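Local coordinates for protein cGAS/DncV-like nucleotidyltransferase in E. coli homolog (Elizabethkingia meningoseptica ATCC 13253 = NBRC 12535, PDB 6E0O) that probably joins two ATP or GTP molecules into a cyclic dinucleotide, using magnesium, as the second-messenger synthase of a CBASS antiphage defence system, at residues T237-M251 against A278-Q292. Numbering follows the deposited sequence.
Sequences TQTLRNVIVKIYEDM and ALGFMQKCWNYLGYQ
Helix 236-252 and the C-terminal helix 275-289 pack as a pair in the helical part of this CD-NTase, the nearest atom about 16 Å from the bound nucleic acid; their segments 237-251 and 278-289 run near-antiparallel, axes 8.8 Å apart at closest approach and directions 148° apart. Ile244 is the knob of the interface, set in a hole formed by Met282, Cys285, Trp286 and Leu289; its CD1 lies 3.5 Å from Leu289 CD1, while CG2 meets the Trp286 ring obliquely. Toward the Met251 end, Met282 CG is 3.6 Å from Ile247 CG2, and the turn at chi2 (-59°) lays SD against Ile244 CA and Ile247 CB. Leu279 CD1 sits over one face of the Tyr248 ring in a CH-pi contact, and a water links Tyr248 OH to Gln283 NE2. After Leu289, Gly290 leaves the helical conformation with positive phi, and the Tyr291 ring lies beside helix 236-252, Arg241 CA over one face and Leu240 CD2 at its edge. Tyr291 OH donates to Thr237 O at 2.6 Å, in the carbonyl plane on a lone pair; that oxygen also accepts the helical bond from Arg241 N. Arg241, with CG anti to the backbone N (chi1 -170°), extends past the Trp286 edge; Trp286 CH2 comes over one guanidinium face, and NH2 gives a nearly straight 3.2 Å bond, in the guanidinium plane, to Gln292 O of the C-terminal carboxylate. One neutral and one charged bond thus tie the chain terminus to helix 236-252.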
loop_
_atom_site.group_PDB
_atom_site.type_symbol
_atom_site.label_atom_id
_atom_site.label_comp_id
_atom_site.label_asym_id
_atom_site.label_seq_id
_atom_site.Cartn_x
_atom_site.Cartn_y
_atom_site.Cartn_z
ATOM N N THR A 237 9.227 17.143 14.163
ATOM C CA THR A 237 8.627 18.369 13.654
ATOM C C THR A 237 9.422 18.901 12.470
ATOM O O THR A 237 8.852 19.266 11.436
ATOM C CB THR A 237 8.540 19.416 14.770
ATOM O OG1 THR A 237 7.687 18.946 15.825
ATOM C CG2 THR A 237 7.980 20.719 14.234
ATOM N N GLN A 238 10.748 18.957 12.603
ATOM C CA GLN A 238 11.547 19.507 11.514
ATOM C C GLN A 238 11.634 18.531 10.343
ATOM O O GLN A 238 11.673 18.950 9.179
ATOM C CB GLN A 238 12.937 19.911 11.998
ATOM C CG GLN A 238 13.642 20.825 11.014
ATOM C CD GLN A 238 12.997 22.222 10.912
ATOM O OE1 GLN A 238 12.085 22.580 11.672
ATOM N NE2 GLN A 238 13.465 23.005 9.960
ATOM N N THR A 239 11.685 17.223 10.625
ATOM C CA THR A 239 11.692 16.252 9.535
ATOM C C THR A 239 10.419 16.361 8.712
ATOM O O THR A 239 10.460 16.362 7.478
ATOM C CB THR A 239 11.845 14.828 10.080
ATOM O OG1 THR A 239 13.140 14.673 10.661
ATOM C CG2 THR A 239 11.656 13.799 8.967
ATOM N N LEU A 240 9.271 16.445 9.389
ATOM C CA LEU A 240 7.996 16.537 8.682
ATOM C C LEU A 240 7.926 17.821 7.874
ATOM O O LEU A 240 7.451 17.821 6.736
ATOM C CB LEU A 240 6.843 16.441 9.677
ATOM C CG LEU A 240 5.419 16.480 9.112
ATOM C CD1 LEU A 240 5.165 15.348 8.133
ATOM C CD2 LEU A 240 4.432 16.445 10.277
ATOM N N ARG A 241 8.429 18.923 8.436
ATOM C CA ARG A 241 8.538 20.161 7.672
ATOM C C ARG A 241 9.383 19.948 6.423
ATOM O O ARG A 241 8.984 20.324 5.313
ATOM C CB ARG A 241 9.153 21.257 8.540
ATOM C CG ARG A 241 9.081 22.619 7.906
ATOM C CD ARG A 241 9.875 23.636 8.708
ATOM N NE ARG A 241 9.493 25.001 8.357
ATOM C CZ ARG A 241 9.995 25.684 7.339
ATOM N NH1 ARG A 241 10.915 25.136 6.555
ATOM N NH2 ARG A 241 9.566 26.920 7.110
ATOM N N ASN A 242 10.556 19.326 6.584
ATOM C CA ASN A 242 11.427 19.085 5.438
ATOM C C ASN A 242 10.729 18.245 4.373
ATOM O O ASN A 242 10.850 18.524 3.176
ATOM C CB ASN A 242 12.686 18.336 5.872
ATOM C CG ASN A 242 13.652 19.178 6.651
ATOM O OD1 ASN A 242 13.516 20.399 6.745
ATOM N ND2 ASN A 242 14.664 18.526 7.205
ATOM N N VAL A 243 10.014 17.195 4.795
ATOM C CA VAL A 243 9.337 16.299 3.860
ATOM C C VAL A 243 8.289 17.057 3.061
ATOM O O VAL A 243 8.226 16.952 1.828
ATOM C CB VAL A 243 8.714 15.120 4.632
ATOM C CG1 VAL A 243 7.694 14.375 3.778
ATOM C CG2 VAL A 243 9.798 14.152 5.087
ATOM N N ILE A 244 7.434 17.811 3.753
ATOM C CA ILE A 244 6.354 18.519 3.068
ATOM C C ILE A 244 6.929 19.556 2.107
ATOM O O ILE A 244 6.512 19.653 0.945
ATOM C CB ILE A 244 5.373 19.138 4.080
ATOM C CG1 ILE A 244 4.666 18.032 4.872
ATOM C CG2 ILE A 244 4.384 20.039 3.364
ATOM C CD1 ILE A 244 3.848 18.518 6.060
ATOM N N VAL A 245 7.894 20.355 2.581
ATOM C CA VAL A 245 8.471 21.393 1.728
ATOM C C VAL A 245 9.141 20.770 0.509
ATOM O O VAL A 245 8.998 21.262 -0.618
ATOM C CB VAL A 245 9.460 22.261 2.527
ATOM C CG1 VAL A 245 10.233 23.193 1.590
ATOM C CG2 VAL A 245 8.732 23.061 3.591
ATOM N N LYS A 246 9.884 19.678 0.705
ATOM C CA LYS A 246 10.592 19.068 -0.416
ATOM C C LYS A 246 9.621 18.552 -1.474
ATOM O O LYS A 246 9.808 18.796 -2.670
ATOM C CB LYS A 246 11.500 17.945 0.082
ATOM C CG LYS A 246 12.256 17.209 -1.018
ATOM C CD LYS A 246 13.099 18.119 -1.882
ATOM C CE LYS A 246 14.012 17.324 -2.811
ATOM N NZ LYS A 246 14.485 18.153 -3.968
ATOM N N ILE A 247 8.577 17.828 -1.059
ATOM C CA ILE A 247 7.619 17.311 -2.035
ATOM C C ILE A 247 6.918 18.463 -2.745
ATOM O O ILE A 247 6.780 18.472 -3.970
ATOM C CB ILE A 247 6.615 16.357 -1.361
ATOM C CG1 ILE A 247 7.333 15.126 -0.816
ATOM C CG2 ILE A 247 5.524 15.941 -2.342
ATOM C CD1 ILE A 247 6.517 14.323 0.180
ATOM N N TYR A 248 6.455 19.446 -1.975
ATOM C CA TYR A 248 5.768 20.608 -2.532
ATOM C C TYR A 248 6.621 21.282 -3.592
ATOM O O TYR A 248 6.166 21.512 -4.718
ATOM C CB TYR A 248 5.446 21.539 -1.368
ATOM C CG TYR A 248 4.716 22.826 -1.617
ATOM C CD1 TYR A 248 5.399 23.974 -1.978
ATOM C CD2 TYR A 248 3.360 22.930 -1.364
ATOM C CE1 TYR A 248 4.738 25.182 -2.135
ATOM C CE2 TYR A 248 2.699 24.132 -1.508
ATOM C CZ TYR A 248 3.391 25.256 -1.897
ATOM O OH TYR A 248 2.727 26.450 -2.019
ATOM N N GLU A 249 7.877 21.583 -3.256
ATOM C CA GLU A 249 8.753 22.250 -4.207
ATOM C C GLU A 249 9.043 21.354 -5.405
ATOM O O GLU A 249 9.040 21.820 -6.553
ATOM C CB GLU A 249 10.042 22.695 -3.514
ATOM C CG GLU A 249 9.818 23.814 -2.506
ATOM C CD GLU A 249 11.099 24.333 -1.887
ATOM O OE1 GLU A 249 12.182 23.814 -2.229
ATOM O OE2 GLU A 249 11.015 25.254 -1.047
ATOM N N ASP A 250 9.271 20.060 -5.160
ATOM C CA ASP A 250 9.522 19.134 -6.261
ATOM C C ASP A 250 8.346 19.092 -7.230
ATOM O O ASP A 250 8.543 18.965 -8.441
ATOM C CB ASP A 250 9.809 17.732 -5.720
ATOM C CG ASP A 250 11.222 17.569 -5.214
ATOM O OD1 ASP A 250 12.089 18.440 -5.473
ATOM O OD2 ASP A 250 11.466 16.548 -4.551
ATOM N N MET A 251 7.113 19.171 -6.715
ATOM C CA MET A 251 5.950 19.133 -7.595
ATOM C C MET A 251 5.875 20.401 -8.438
ATOM O O MET A 251 5.612 20.335 -9.643
ATOM C CB MET A 251 4.660 18.940 -6.800
ATOM C CG MET A 251 4.600 17.607 -6.052
ATOM S SD MET A 251 4.835 16.113 -7.051
ATOM C CE MET A 251 6.592 15.842 -6.831
ATOM N N ALA A 278 -0.450 15.801 -5.768
ATOM C CA ALA A 278 0.515 15.805 -4.675
ATOM C C ALA A 278 0.746 17.213 -4.138
ATOM O O ALA A 278 0.862 17.405 -2.925
ATOM C CB ALA A 278 1.825 15.205 -5.167
ATOM N N LEU A 279 0.848 18.202 -5.031
ATOM C CA LEU A 279 1.029 19.584 -4.602
ATOM C C LEU A 279 -0.132 20.047 -3.736
ATOM O O LEU A 279 0.071 20.632 -2.665
ATOM C CB LEU A 279 1.159 20.477 -5.827
ATOM C CG LEU A 279 1.308 21.974 -5.563
ATOM C CD1 LEU A 279 2.587 22.260 -4.813
ATOM C CD2 LEU A 279 1.274 22.704 -6.897
ATOM N N GLY A 280 -1.360 19.795 -4.187
ATOM C CA GLY A 280 -2.512 20.197 -3.411
ATOM C C GLY A 280 -2.581 19.488 -2.078
ATOM O O GLY A 280 -2.907 20.094 -1.056
ATOM N N PHE A 281 -2.257 18.194 -2.064
ATOM C CA PHE A 281 -2.244 17.452 -0.807
ATOM C C PHE A 281 -1.201 18.025 0.152
ATOM O O PHE A 281 -1.473 18.209 1.339
ATOM C CB PHE A 281 -2.017 15.963 -1.083
ATOM C CG PHE A 281 -1.946 15.129 0.164
ATOM C CD1 PHE A 281 -3.048 14.995 0.990
ATOM C CD2 PHE A 281 -0.777 14.481 0.512
ATOM C CE1 PHE A 281 -2.983 14.235 2.141
ATOM C CE2 PHE A 281 -0.706 13.731 1.665
ATOM C CZ PHE A 281 -1.808 13.602 2.476
ATOM N N MET A 282 0.008 18.309 -0.341
ATOM C CA MET A 282 1.028 18.890 0.531
ATOM C C MET A 282 0.566 20.224 1.115
ATOM O O MET A 282 0.801 20.518 2.289
ATOM C CB MET A 282 2.330 19.099 -0.251
ATOM C CG MET A 282 3.125 17.847 -0.540
ATOM S SD MET A 282 3.624 16.958 0.946
ATOM C CE MET A 282 2.429 15.656 0.903
ATOM N N GLN A 283 -0.065 21.063 0.296
ATOM C CA GLN A 283 -0.576 22.331 0.794
ATOM C C GLN A 283 -1.596 22.110 1.903
ATOM O O GLN A 283 -1.574 22.799 2.929
ATOM C CB GLN A 283 -1.205 23.097 -0.360
ATOM C CG GLN A 283 -1.925 24.341 0.042
ATOM C CD GLN A 283 -2.433 25.090 -1.165
ATOM O OE1 GLN A 283 -3.465 24.745 -1.737
ATOM N NE2 GLN A 283 -1.701 26.106 -1.569
ATOM N N LYS A 284 -2.527 21.174 1.699
ATOM C CA LYS A 284 -3.539 20.914 2.715
ATOM C C LYS A 284 -2.902 20.403 4.000
ATOM O O LYS A 284 -3.317 20.781 5.104
ATOM C CB LYS A 284 -4.567 19.909 2.198
ATOM C CG LYS A 284 -5.418 20.411 1.051
ATOM C CD LYS A 284 -6.346 21.518 1.478
ATOM C CE LYS A 284 -7.393 21.770 0.404
ATOM N NZ LYS A 284 -8.219 22.960 0.713
ATOM N N CYS A 285 -1.885 19.547 3.874
ATOM C CA CYS A 285 -1.179 19.065 5.055
ATOM C C CYS A 285 -0.491 20.213 5.774
ATOM O O CYS A 285 -0.571 20.334 7.000
ATOM C CB CYS A 285 -0.158 17.998 4.667
ATOM S SG CYS A 285 -0.865 16.428 4.124
ATOM N N TRP A 286 0.237 21.042 5.024
ATOM C CA TRP A 286 0.928 22.181 5.619
ATOM C C TRP A 286 -0.034 23.069 6.395
ATOM O O TRP A 286 0.241 23.453 7.538
ATOM C CB TRP A 286 1.598 22.973 4.504
ATOM C CG TRP A 286 2.358 24.170 4.951
ATOM C CD1 TRP A 286 1.905 25.449 5.021
ATOM C CD2 TRP A 286 3.730 24.203 5.347
ATOM N NE1 TRP A 286 2.910 26.281 5.449
ATOM C CE2 TRP A 286 4.042 25.538 5.654
ATOM C CE3 TRP A 286 4.724 23.228 5.476
ATOM C CZ2 TRP A 286 5.303 25.926 6.081
ATOM C CZ3 TRP A 286 5.975 23.613 5.903
ATOM C CH2 TRP A 286 6.256 24.951 6.198
ATOM N N ASN A 287 -1.173 23.396 5.786
ATOM C CA ASN A 287 -2.141 24.270 6.433
ATOM C C ASN A 287 -2.746 23.612 7.669
ATOM O O ASN A 287 -2.923 24.265 8.705
ATOM C CB ASN A 287 -3.247 24.637 5.441
ATOM C CG ASN A 287 -2.759 25.519 4.312
ATOM O OD1 ASN A 287 -1.672 26.084 4.375
ATOM N ND2 ASN A 287 -3.582 25.663 3.278
ATOM N N TYR A 288 -3.075 22.323 7.575
ATOM C CA TYR A 288 -3.668 21.614 8.701
ATOM C C TYR A 288 -2.703 21.546 9.870
ATOM O O TYR A 288 -3.099 21.718 11.027
ATOM C CB TYR A 288 -4.041 20.202 8.263
ATOM C CG TYR A 288 -4.758 19.411 9.328
ATOM C CD1 TYR A 288 -6.117 19.570 9.528
ATOM C CD2 TYR A 288 -4.084 18.499 10.125
ATOM C CE1 TYR A 288 -6.793 18.851 10.488
ATOM C CE2 TYR A 288 -4.749 17.770 11.092
ATOM C CZ TYR A 288 -6.111 17.962 11.271
ATOM O OH TYR A 288 -6.791 17.250 12.230
ATOM N N LEU A 289 -1.431 21.270 9.586
ATOM C CA LEU A 289 -0.425 21.142 10.628
ATOM C C LEU A 289 -0.022 22.482 11.225
ATOM O O LEU A 289 0.429 22.518 12.374
ATOM C CB LEU A 289 0.789 20.408 10.061
ATOM C CG LEU A 289 0.499 18.946 9.697
ATOM C CD1 LEU A 289 1.566 18.373 8.766
ATOM C CD2 LEU A 289 0.349 18.090 10.947
ATOM N N GLY A 290 -0.199 23.575 10.496
ATOM C CA GLY A 290 0.069 24.874 11.071
ATOM C C GLY A 290 1.514 25.271 11.051
ATOM O O GLY A 290 1.932 26.080 11.885
ATOM N N TYR A 291 2.295 24.710 10.132
ATOM C CA TYR A 291 3.660 25.159 9.929
ATOM C C TYR A 291 3.687 26.611 9.474
ATOM O O TYR A 291 2.794 27.088 8.771
ATOM C CB TYR A 291 4.347 24.292 8.876
ATOM C CG TYR A 291 4.860 22.993 9.430
ATOM C CD1 TYR A 291 5.983 22.966 10.249
ATOM C CD2 TYR A 291 4.220 21.797 9.154
ATOM C CE1 TYR A 291 6.455 21.792 10.770
ATOM C CE2 TYR A 291 4.702 20.613 9.656
ATOM C CZ TYR A 291 5.826 20.618 10.453
ATOM O OH TYR A 291 6.266 19.428 10.985
ATOM N N GLN A 292 4.739 27.307 9.877
ATOM C CA GLN A 292 4.924 28.714 9.554
ATOM C C GLN A 292 6.270 28.930 8.865
ATOM O O GLN A 292 7.150 28.069 8.887
ATOM C CB GLN A 292 4.829 29.553 10.835
ATOM C CG GLN A 292 5.950 29.334 11.857
ATOM C CD GLN A 292 5.856 28.017 12.628
ATOM O OE1 GLN A 292 4.990 27.180 12.367
ATOM N NE2 GLN A 292 6.767 27.831 13.585
ATOM O OXT GLN A 292 6.517 29.978 8.264
HETATM O O HOH W 1 0.555 26.663 0.033
#